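Local coordinates for protection of telomeres protein poz1 (PDB 5WE0), which binds telomeric DNA and negatively regulates telomerase and telomere length in fission yeast, at residues M52-D57 with Y233-R238; A59-C64 with R218-T223; M152-L157 with L197-Q202. One frame throughout, in Å; residues are numbered along the deposited sequence.

Overall arrangement
The three contacts lie in one all-helical chain and are nested along it: contact 3 falls inside the loop closed by contact 2, and contact 2 inside the loop closed by contact 1. Contacts 1 and 2 share helix 54-64. Their centres are 10 Å apart, and they touch where Q237 packs against Q221. The centre of contact 2 is about 6 Å from the centre of the chain. Contact 3 lies across that centre from contact 1, with 35 Å between the two contact centres. From contact 2 its centre is 25 Å away, with nearest atoms about 10 Å apart. Helices 193-206 and 209-230, successive in the chain, connect contact 3 to contact 2.

Contact 1 (M52-D57 with Y233-R238); sequences MPIFMD and YDFKQR
I54 and F235 bury the most surface here, and they meet through one methyl group and one ring edge. CG2 of I54 lies 3.7 Å from CZ of F235, close to the plane of that ring. The same methyl is 3.8 Å from CE2 of Y233, so it touches both aromatic rings of the loop. The approach to the Y233 ring is oblique. With CG1 anti to the backbone N (chi1 -150°), CG2 sits between N and the carbonyl carbon, on the loop side. The branch ending in CD1 leads away from the loop.

F55 adds a smaller share. Its CB is 4.0 Å from CE1 of F235, while its own ring turns away and has CG of M56 above one face, toward the rim. The CA atoms of F55 and F235 are 8.2 Å apart. K224 and L227 of helix 209-230 also pack on F235.

The contact itself is purely apolar, but polar bonds shape the loop. K236 N donates to D234 OD1 at 2.9 Å, which closes an Asx turn around F235. Q237 NE2 reaches the carbonyl O of F235 at 2.9 Å, nearly straight at 166°. It also bonds to the carbonyl of E21. E228 OE1 accepts from the backbone N of both F235 and Q237. Y233 has its hydroxyl bonded to E109. C231, just before the loop, is disulfide-bonded to C113 of helix 93-115.

P53 is the N-cap of helix 54-64, and Q237 that of helix 238-241. The arrangement is a loop between two helices laid against the first turn of a third. The all-helical setting is consistent with a TRFH-like fold, as in other telomeric proteins.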
loop_
_atom_site.group_PDB
_atom_site.type_symbol
_atom_site.label_atom_id
_atom_site.label_comp_id
_atom_site.label_asym_id
_atom_site.label_seq_id
_atom_site.Cartn_x
_atom_site.Cartn_y
_atom_site.Cartn_z
ATOM N N MET A 52 10.385 -5.223 -8.782
ATOM C CA MET A 52 9.652 -5.926 -7.744
ATOM C C MET A 52 8.438 -6.610 -8.368
ATOM O O MET A 52 7.621 -5.929 -9.002
ATOM C CB MET A 52 9.221 -4.935 -6.655
ATOM C CG MET A 52 8.402 -5.524 -5.539
ATOM S SD MET A 52 9.353 -6.568 -4.403
ATOM C CE MET A 52 10.599 -5.419 -3.807
ATOM N N PRO A 53 8.291 -7.932 -8.247
ATOM C CA PRO A 53 7.076 -8.588 -8.757
ATOM C C PRO A 53 5.836 -8.039 -8.055
ATOM O O PRO A 53 5.865 -7.688 -6.878
ATOM C CB PRO A 53 7.295 -10.073 -8.412
ATOM C CG PRO A 53 8.762 -10.223 -8.171
ATOM C CD PRO A 53 9.236 -8.890 -7.642
ATOM N N ILE A 54 4.727 -7.979 -8.785
ATOM C CA ILE A 54 3.557 -7.306 -8.241
ATOM C C ILE A 54 2.997 -8.054 -7.028
ATOM O O ILE A 54 2.436 -7.427 -6.107
ATOM C CB ILE A 54 2.511 -7.112 -9.354
ATOM C CG1 ILE A 54 1.691 -5.864 -9.081
ATOM C CG2 ILE A 54 1.598 -8.314 -9.478
ATOM C CD1 ILE A 54 2.589 -4.597 -9.059
ATOM N N PHE A 55 3.164 -9.389 -6.971
ATOM C CA PHE A 55 2.643 -10.129 -5.820
ATOM C C PHE A 55 3.335 -9.688 -4.527
ATOM O O PHE A 55 2.725 -9.726 -3.452
ATOM C CB PHE A 55 2.786 -11.652 -6.030
ATOM C CG PHE A 55 4.173 -12.195 -5.729
ATOM C CD1 PHE A 55 4.520 -12.594 -4.432
ATOM C CD2 PHE A 55 5.121 -12.325 -6.744
ATOM C CE1 PHE A 55 5.812 -13.096 -4.150
ATOM C CE2 PHE A 55 6.415 -12.820 -6.475
ATOM C CZ PHE A 55 6.760 -13.190 -5.171
ATOM N N MET A 56 4.581 -9.212 -4.622
ATOM C CA MET A 56 5.291 -8.738 -3.438
ATOM C C MET A 56 4.739 -7.405 -2.936
ATOM O O MET A 56 4.550 -7.231 -1.726
ATOM C CB MET A 56 6.790 -8.597 -3.731
ATOM C CG MET A 56 7.491 -9.923 -4.072
ATOM S SD MET A 56 8.071 -10.730 -2.561
ATOM C CE MET A 56 9.535 -9.749 -2.175
ATOM N N ASP A 57 4.501 -6.445 -3.840
ATOM C CA ASP A 57 3.868 -5.183 -3.443
ATOM C C ASP A 57 2.495 -5.408 -2.823
ATOM O O ASP A 57 2.139 -4.748 -1.840
ATOM C CB ASP A 57 3.755 -4.236 -4.638
ATOM C CG ASP A 57 5.078 -3.559 -4.978
ATOM O OD1 ASP A 57 5.953 -3.467 -4.090
ATOM O OD2 ASP A 57 5.229 -3.084 -6.115
ATOM N N TYR A 233 -1.538 -13.885 -14.556
ATOM C CA TYR A 233 -1.214 -14.034 -13.148
ATOM C C TYR A 233 -2.115 -15.100 -12.543
ATOM O O TYR A 233 -3.244 -15.320 -12.994
ATOM C CB TYR A 233 -1.393 -12.698 -12.405
ATOM C CG TYR A 233 -0.565 -11.552 -12.963
ATOM C CD1 TYR A 233 -0.997 -10.836 -14.078
ATOM C CD2 TYR A 233 0.623 -11.162 -12.358
ATOM C CE1 TYR A 233 -0.258 -9.775 -14.578
ATOM C CE2 TYR A 233 1.378 -10.100 -12.862
ATOM C CZ TYR A 233 0.926 -9.407 -13.960
ATOM O OH TYR A 233 1.666 -8.348 -14.454
ATOM N N ASP A 234 -1.633 -15.714 -11.468
ATOM C CA ASP A 234 -2.448 -16.593 -10.641
ATOM C C ASP A 234 -2.424 -16.005 -9.245
ATOM O O ASP A 234 -1.368 -15.958 -8.605
ATOM C CB ASP A 234 -1.932 -18.035 -10.682
ATOM C CG ASP A 234 -2.724 -18.985 -9.793
ATOM O OD1 ASP A 234 -3.754 -18.595 -9.191
ATOM O OD2 ASP A 234 -2.345 -20.179 -9.767
ATOM N N PHE A 235 -3.581 -15.529 -8.799
ATOM C CA PHE A 235 -3.761 -14.959 -7.473
ATOM C C PHE A 235 -4.779 -15.762 -6.692
ATOM O O PHE A 235 -5.482 -15.224 -5.832
ATOM C CB PHE A 235 -4.172 -13.488 -7.557
ATOM C CG PHE A 235 -3.007 -12.550 -7.780
ATOM C CD1 PHE A 235 -2.153 -12.222 -6.725
ATOM C CD2 PHE A 235 -2.778 -11.982 -9.028
ATOM C CE1 PHE A 235 -1.086 -11.381 -6.916
ATOM C CE2 PHE A 235 -1.700 -11.113 -9.241
ATOM C CZ PHE A 235 -0.846 -10.822 -8.194
ATOM N N LYS A 236 -4.895 -17.045 -7.042
ATOM C CA LYS A 236 -5.762 -17.993 -6.351
ATOM C C LYS A 236 -7.192 -17.468 -6.283
ATOM O O LYS A 236 -7.907 -17.660 -5.299
ATOM C CB LYS A 236 -5.206 -18.323 -4.960
ATOM C CG LYS A 236 -3.860 -19.037 -5.039
ATOM C CD LYS A 236 -3.070 -19.055 -3.732
ATOM C CE LYS A 236 -1.738 -19.823 -3.947
ATOM N NZ LYS A 236 -0.840 -19.907 -2.742
ATOM N N GLN A 237 -7.620 -16.822 -7.367
ATOM C CA GLN A 237 -8.959 -16.261 -7.470
ATOM C C GLN A 237 -9.919 -17.193 -8.200
ATOM O O GLN A 237 -11.025 -16.764 -8.544
ATOM C CB GLN A 237 -8.928 -14.901 -8.190
ATOM C CG GLN A 237 -8.172 -13.804 -7.490
ATOM C CD GLN A 237 -8.718 -13.553 -6.099
ATOM O OE1 GLN A 237 -9.853 -13.107 -5.927
ATOM N NE2 GLN A 237 -7.916 -13.856 -5.095
ATOM N N ARG A 238 -9.528 -18.455 -8.424
ATOM C CA ARG A 238 -10.344 -19.376 -9.218
ATOM C C ARG A 238 -11.752 -19.527 -8.644
ATOM O O ARG A 238 -12.741 -19.474 -9.385
ATOM C CB ARG A 238 -9.641 -20.735 -9.342
ATOM C CG ARG A 238 -9.481 -21.527 -8.040
ATOM C CD ARG A 238 -9.351 -23.029 -8.293
ATOM N NE ARG A 238 -9.826 -23.827 -7.160
ATOM C CZ ARG A 238 -11.106 -24.098 -6.902
ATOM N NH1 ARG A 238 -12.068 -23.619 -7.681
ATOM N NH2 ARG A 238 -11.426 -24.839 -5.845
#

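Contact 2 (A59-C64 with R218-T223); sequences AFIEYC and RYIQCT
This is a buried antiparallel helix-helix contact near the centre of the chain, between the end of helix 54-64 and the middle of helix 209-230. The short axes run at 158° and come no closer than 11.2 Å, so side chains must bridge a wide gap. I220 does most of this, with CB pointing at the opposite helix. Its two branches divide the work. CD1 meets CG2 of I61 at 3.9 Å. CG2 meets OE2 of E62 at 3.4 Å and also lies beside the CG and CD atoms of that glutamate.

E62 reaches across because its chain is extended beyond CG (chi2 175°). The chain crosses I220 obliquely, and OE2 and the CG-CD part come against CG2. OE2 forms a salt bridge with K224 and a hydrogen bond with H23, while OE1 accepts from the backbone N of Y24. K224 NZ also bonds to OE1 of Q221, so one ammonium joins E62 OE2 of helix 54-64 to Q221 OE1 of its own helix 209-230. The NE2 of the same amide bonds to the carbonyl O of E21.

Between the segments the contact is methyl packing. The charge of E62 is met by K224, just beyond the segment. A methyl packs against OE2 of a buried carboxylate, and K224, H23 and Y24 satisfy its oxygens. The nearby lysine probably favours the charged form of E62, and the several bonds should hold its head group in one rotation.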
loop_
_atom_site.group_PDB
_atom_site.type_symbol
_atom_site.label_atom_id
_atom_site.label_comp_id
_atom_site.label_asym_id
_atom_site.label_seq_id
_atom_site.Cartn_x
_atom_site.Cartn_y
_atom_site.Cartn_z
ATOM N N ALA A 59 1.369 -8.108 -1.242
ATOM C CA ALA A 59 1.543 -8.677 0.087
ATOM C C ALA A 59 1.997 -7.613 1.075
ATOM O O ALA A 59 1.501 -7.556 2.207
ATOM C CB ALA A 59 2.551 -9.829 0.034
ATOM N N PHE A 60 2.893 -6.722 0.644
ATOM C CA PHE A 60 3.310 -5.631 1.515
ATOM C C PHE A 60 2.118 -4.782 1.923
ATOM O O PHE A 60 1.938 -4.476 3.103
ATOM C CB PHE A 60 4.353 -4.740 0.847
ATOM C CG PHE A 60 4.654 -3.531 1.671
ATOM C CD1 PHE A 60 5.466 -3.630 2.792
ATOM C CD2 PHE A 60 4.032 -2.313 1.400
ATOM C CE1 PHE A 60 5.701 -2.522 3.584
ATOM C CE2 PHE A 60 4.258 -1.213 2.194
ATOM C CZ PHE A 60 5.089 -1.315 3.287
ATOM N N ILE A 61 1.283 -4.409 0.956
ATOM C CA ILE A 61 0.120 -3.573 1.250
ATOM C C ILE A 61 -0.834 -4.295 2.198
ATOM O O ILE A 61 -1.352 -3.700 3.151
ATOM C CB ILE A 61 -0.589 -3.169 -0.065
ATOM C CG1 ILE A 61 0.302 -2.229 -0.872
ATOM C CG2 ILE A 61 -1.964 -2.565 0.222
ATOM C CD1 ILE A 61 0.723 -0.957 -0.099
ATOM N N GLU A 62 -1.097 -5.584 1.941
ATOM C CA GLU A 62 -1.961 -6.349 2.836
ATOM C C GLU A 62 -1.372 -6.421 4.250
ATOM O O GLU A 62 -2.106 -6.348 5.241
ATOM C CB GLU A 62 -2.171 -7.751 2.265
ATOM C CG GLU A 62 -2.929 -7.754 0.921
ATOM C CD GLU A 62 -3.029 -9.140 0.317
ATOM O OE1 GLU A 62 -2.087 -9.949 0.531
ATOM O OE2 GLU A 62 -4.047 -9.421 -0.380
ATOM N N TYR A 63 -0.051 -6.592 4.361
ATOM C CA TYR A 63 0.587 -6.702 5.672
ATOM C C TYR A 63 0.638 -5.342 6.362
ATOM O O TYR A 63 0.174 -5.188 7.495
ATOM C CB TYR A 63 1.997 -7.286 5.500
ATOM C CG TYR A 63 2.775 -7.544 6.795
ATOM C CD1 TYR A 63 2.192 -8.216 7.866
ATOM C CD2 TYR A 63 4.100 -7.129 6.931
ATOM C CE1 TYR A 63 2.906 -8.449 9.044
ATOM C CE2 TYR A 63 4.816 -7.365 8.097
ATOM C CZ TYR A 63 4.213 -8.025 9.140
ATOM O OH TYR A 63 4.914 -8.261 10.285
ATOM N N CYS A 64 1.110 -4.322 5.637
ATOM C CA CYS A 64 1.254 -2.973 6.183
ATOM C C CYS A 64 -0.053 -2.435 6.767
ATOM O O CYS A 64 -0.062 -1.834 7.850
ATOM C CB CYS A 64 1.759 -2.052 5.078
ATOM S SG CYS A 64 1.949 -0.355 5.577
ATOM N N ARG A 218 -11.005 -4.034 -0.869
ATOM C CA ARG A 218 -11.724 -4.261 -2.114
ATOM C C ARG A 218 -10.888 -3.862 -3.318
ATOM O O ARG A 218 -10.997 -4.488 -4.375
ATOM C CB ARG A 218 -13.060 -3.518 -2.082
ATOM C CG ARG A 218 -14.092 -4.245 -1.215
ATOM C CD ARG A 218 -15.425 -3.551 -1.247
ATOM N NE ARG A 218 -15.465 -2.374 -0.391
ATOM C CZ ARG A 218 -16.122 -1.269 -0.708
ATOM N NH1 ARG A 218 -16.775 -1.215 -1.857
ATOM N NH2 ARG A 218 -16.135 -0.232 0.113
ATOM N N TYR A 219 -10.049 -2.835 -3.182
ATOM C CA TYR A 219 -9.146 -2.495 -4.274
ATOM C C TYR A 219 -8.181 -3.640 -4.560
ATOM O O TYR A 219 -7.905 -3.957 -5.721
ATOM C CB TYR A 219 -8.358 -1.210 -3.962
ATOM C CG TYR A 219 -7.312 -1.000 -5.018
ATOM C CD1 TYR A 219 -7.673 -0.600 -6.318
ATOM C CD2 TYR A 219 -5.980 -1.278 -4.758
ATOM C CE1 TYR A 219 -6.714 -0.460 -7.308
ATOM C CE2 TYR A 219 -5.016 -1.138 -5.723
ATOM C CZ TYR A 219 -5.383 -0.737 -6.998
ATOM O OH TYR A 219 -4.398 -0.627 -7.951
ATOM N N ILE A 220 -7.611 -4.232 -3.513
ATOM C CA ILE A 220 -6.646 -5.313 -3.698
ATOM C C ILE A 220 -7.321 -6.526 -4.324
ATOM O O ILE A 220 -6.761 -7.173 -5.210
ATOM C CB ILE A 220 -5.971 -5.653 -2.353
ATOM C CG1 ILE A 220 -5.082 -4.473 -1.879
ATOM C CG2 ILE A 220 -5.151 -6.954 -2.473
ATOM C CD1 ILE A 220 -3.878 -4.153 -2.819
ATOM N N GLN A 221 -8.531 -6.860 -3.865
ATOM C CA GLN A 221 -9.239 -8.031 -4.383
ATOM C C GLN A 221 -9.682 -7.812 -5.830
ATOM O O GLN A 221 -9.613 -8.730 -6.659
ATOM C CB GLN A 221 -10.446 -8.343 -3.484
ATOM C CG GLN A 221 -10.077 -8.857 -2.061
ATOM C CD GLN A 221 -9.154 -10.101 -2.077
ATOM O OE1 GLN A 221 -7.931 -9.995 -1.894
ATOM N NE2 GLN A 221 -9.745 -11.278 -2.301
ATOM N N CYS A 222 -10.161 -6.602 -6.135
ATOM C CA CYS A 222 -10.511 -6.235 -7.499
ATOM C C CYS A 222 -9.309 -6.369 -8.419
ATOM O O CYS A 222 -9.389 -6.996 -9.486
ATOM C CB CYS A 222 -11.035 -4.796 -7.518
ATOM S SG CYS A 222 -11.667 -4.221 -9.133
ATOM N N THR A 223 -8.167 -5.838 -7.980
ATOM C CA THR A 223 -6.943 -5.908 -8.771
ATOM C C THR A 223 -6.504 -7.352 -8.990
ATOM O O THR A 223 -6.176 -7.734 -10.117
ATOM C CB THR A 223 -5.830 -5.125 -8.067
ATOM O OG1 THR A 223 -6.208 -3.750 -7.959
ATOM C CG2 THR A 223 -4.540 -5.198 -8.843
#

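Contact 3 (M152-L157 with L197-Q202); sequences MAFHFL and LIYVSQ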
loop_
_atom_site.group_PDB
_atom_site.type_symbol
_atom_site.label_atom_id
_atom_site.label_comp_id
_atom_site.label_asym_id
_atom_site.label_seq_id
_atom_site.Cartn_x
_atom_site.Cartn_y
_atom_site.Cartn_z
ATOM N N MET A 152 -2.221 9.788 7.285
ATOM C CA MET A 152 -0.837 10.192 7.523
ATOM C C MET A 152 -0.767 11.664 7.931
ATOM O O MET A 152 -0.059 12.021 8.879
ATOM C CB MET A 152 0.020 9.942 6.280
ATOM C CG MET A 152 1.522 10.139 6.489
ATOM S SD MET A 152 2.190 8.934 7.659
ATOM C CE MET A 152 2.781 9.970 9.006
ATOM N N ALA A 153 -1.514 12.525 7.244
ATOM C CA ALA A 153 -1.574 13.933 7.627
ATOM C C ALA A 153 -2.115 14.095 9.043
ATOM O O ALA A 153 -1.551 14.847 9.842
ATOM C CB ALA A 153 -2.440 14.712 6.635
ATOM N N PHE A 154 -3.192 13.376 9.382
ATOM C CA PHE A 154 -3.722 13.405 10.747
ATOM C C PHE A 154 -2.654 13.064 11.779
ATOM O O PHE A 154 -2.545 13.722 12.821
ATOM C CB PHE A 154 -4.881 12.429 10.887
ATOM C CG PHE A 154 -6.132 12.855 10.190
ATOM C CD1 PHE A 154 -6.288 14.152 9.736
ATOM C CD2 PHE A 154 -7.160 11.942 9.981
ATOM C CE1 PHE A 154 -7.445 14.540 9.086
ATOM C CE2 PHE A 154 -8.328 12.318 9.341
ATOM C CZ PHE A 154 -8.475 13.623 8.892
ATOM N N HIS A 155 -1.869 12.013 11.520
ATOM C CA HIS A 155 -0.839 11.618 12.479
ATOM C C HIS A 155 0.185 12.734 12.674
ATOM O O HIS A 155 0.556 13.044 13.815
ATOM C CB HIS A 155 -0.161 10.332 12.011
ATOM C CG HIS A 155 0.891 9.819 12.944
ATOM N ND1 HIS A 155 2.222 10.163 12.827
ATOM C CD2 HIS A 155 0.813 8.956 13.987
ATOM C CE1 HIS A 155 2.917 9.545 13.766
ATOM N NE2 HIS A 155 2.084 8.811 14.486
ATOM N N PHE A 156 0.650 13.351 11.572
ATOM C CA PHE A 156 1.556 14.508 11.661
ATOM C C PHE A 156 0.964 15.607 12.539
ATOM O O PHE A 156 1.632 16.128 13.434
ATOM C CB PHE A 156 1.820 15.098 10.269
ATOM C CG PHE A 156 2.965 14.469 9.516
ATOM C CD1 PHE A 156 4.255 14.521 10.002
ATOM C CD2 PHE A 156 2.743 13.864 8.273
ATOM C CE1 PHE A 156 5.310 13.973 9.273
ATOM C CE2 PHE A 156 3.800 13.307 7.542
ATOM C CZ PHE A 156 5.074 13.363 8.043
ATOM N N LEU A 157 -0.307 15.953 12.303
ATOM C CA LEU A 157 -0.969 17.045 13.013
ATOM C C LEU A 157 -1.215 16.741 14.490
ATOM O O LEU A 157 -1.532 17.661 15.247
ATOM C CB LEU A 157 -2.312 17.366 12.367
ATOM C CG LEU A 157 -2.279 17.931 10.953
ATOM C CD1 LEU A 157 -3.666 17.875 10.327
ATOM C CD2 LEU A 157 -1.720 19.338 10.968
ATOM N N LEU A 197 -6.042 19.020 17.545
ATOM C CA LEU A 197 -6.586 17.747 18.005
ATOM C C LEU A 197 -8.109 17.719 17.910
ATOM O O LEU A 197 -8.687 16.691 17.544
ATOM C CB LEU A 197 -6.118 17.463 19.434
ATOM C CG LEU A 197 -4.620 17.154 19.620
ATOM C CD1 LEU A 197 -4.311 16.957 21.073
ATOM C CD2 LEU A 197 -4.168 15.920 18.848
ATOM N N ILE A 198 -8.774 18.840 18.205
ATOM C CA ILE A 198 -10.227 18.906 18.062
ATOM C C ILE A 198 -10.611 18.708 16.600
ATOM O O ILE A 198 -11.538 17.957 16.273
ATOM C CB ILE A 198 -10.776 20.241 18.602
ATOM C CG1 ILE A 198 -10.749 20.278 20.130
ATOM C CG2 ILE A 198 -12.196 20.496 18.090
ATOM C CD1 ILE A 198 -11.142 21.625 20.702
ATOM N N TYR A 199 -9.894 19.387 15.702
ATOM C CA TYR A 199 -10.195 19.293 14.282
ATOM C C TYR A 199 -9.902 17.895 13.747
ATOM O O TYR A 199 -10.675 17.351 12.955
ATOM C CB TYR A 199 -9.376 20.335 13.519
ATOM C CG TYR A 199 -9.227 20.013 12.042
ATOM C CD1 TYR A 199 -8.272 19.078 11.604
ATOM C CD2 TYR A 199 -10.009 20.654 11.080
ATOM C CE1 TYR A 199 -8.151 18.753 10.289
ATOM C CE2 TYR A 199 -9.862 20.348 9.741
ATOM C CZ TYR A 199 -8.927 19.404 9.364
ATOM O OH TYR A 199 -8.769 19.090 8.047
ATOM N N VAL A 200 -8.766 17.311 14.133
ATOM C CA VAL A 200 -8.452 15.961 13.681
ATOM C C VAL A 200 -9.501 14.964 14.173
ATOM O O VAL A 200 -9.917 14.065 13.429
ATOM C CB VAL A 200 -7.019 15.577 14.102
ATOM C CG1 VAL A 200 -6.813 14.080 13.987
ATOM C CG2 VAL A 200 -6.007 16.299 13.217
ATOM N N SER A 201 -9.968 15.119 15.420
ATOM C CA SER A 201 -10.983 14.207 15.954
ATOM C C SER A 201 -12.272 14.271 15.155
ATOM O O SER A 201 -12.917 13.244 14.923
ATOM C CB SER A 201 -11.275 14.519 17.422
ATOM O OG SER A 201 -10.406 13.763 18.236
ATOM N N GLN A 202 -12.688 15.480 14.783
ATOM C CA GLN A 202 -13.904 15.668 14.003
ATOM C C GLN A 202 -13.782 15.035 12.620
ATOM O O GLN A 202 -14.718 14.386 12.137
ATOM C CB GLN A 202 -14.197 17.159 13.878
ATOM C CG GLN A 202 -14.841 17.783 15.096
ATOM C CD GLN A 202 -15.314 19.203 14.828
ATOM O OE1 GLN A 202 -16.047 19.441 13.864
ATOM N NE2 GLN A 202 -14.903 20.147 15.671
#
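V200 meets F154 and L157 with both of its methyl groups, and these aliphatic contacts make up most of the interface. The short helical segments run antiparallel, at 157°, with their axes 10.1 Å apart at closest approach. At F154 and V200 the backbones come near, with CA atoms 6.1 Å apart.

In the aliphatic part, CG1 of V200 lies 4.0 Å from CB of F154 and equally close to CG, at the root of the ring. The rotation of V200 (chi1 164°) places CG1 anti to the backbone N and against F154, and directs CG2 to L157. This second methyl is 3.9 Å from CB of L157 and also touches CD1 of L157. It reaches CD1 of the F154 ring as well. The side chains of F154 and V200 slide past each other in opposite directions. L157 points its CB at the opposite helix. F167, L185 and L188 also pack on L157, so helices 164-174 and 179-188 join this part of the core.

The aromatic part is looser. CE1 of F154 and CE1 of Y199 are 4.4 Å apart, and the rings meet obliquely, not as a stack. CG2 of V200 lies in the plane of the Y199 ring, at its edge. F154 also meets the ring of W151 edge-to-face, and H203 and K204 pack against it. Y199 continues the aromatic group by meeting the ring of H203.

Polar bonding comes from just outside: R196 NE donates to the carbonyl O of L157.

Between the two segments the contact is wholly apolar, built from methyls and ring carbons. Its hold rests on burial and shape, with a valine seated beside a phenylalanine and a leucine, and not on directional bonds.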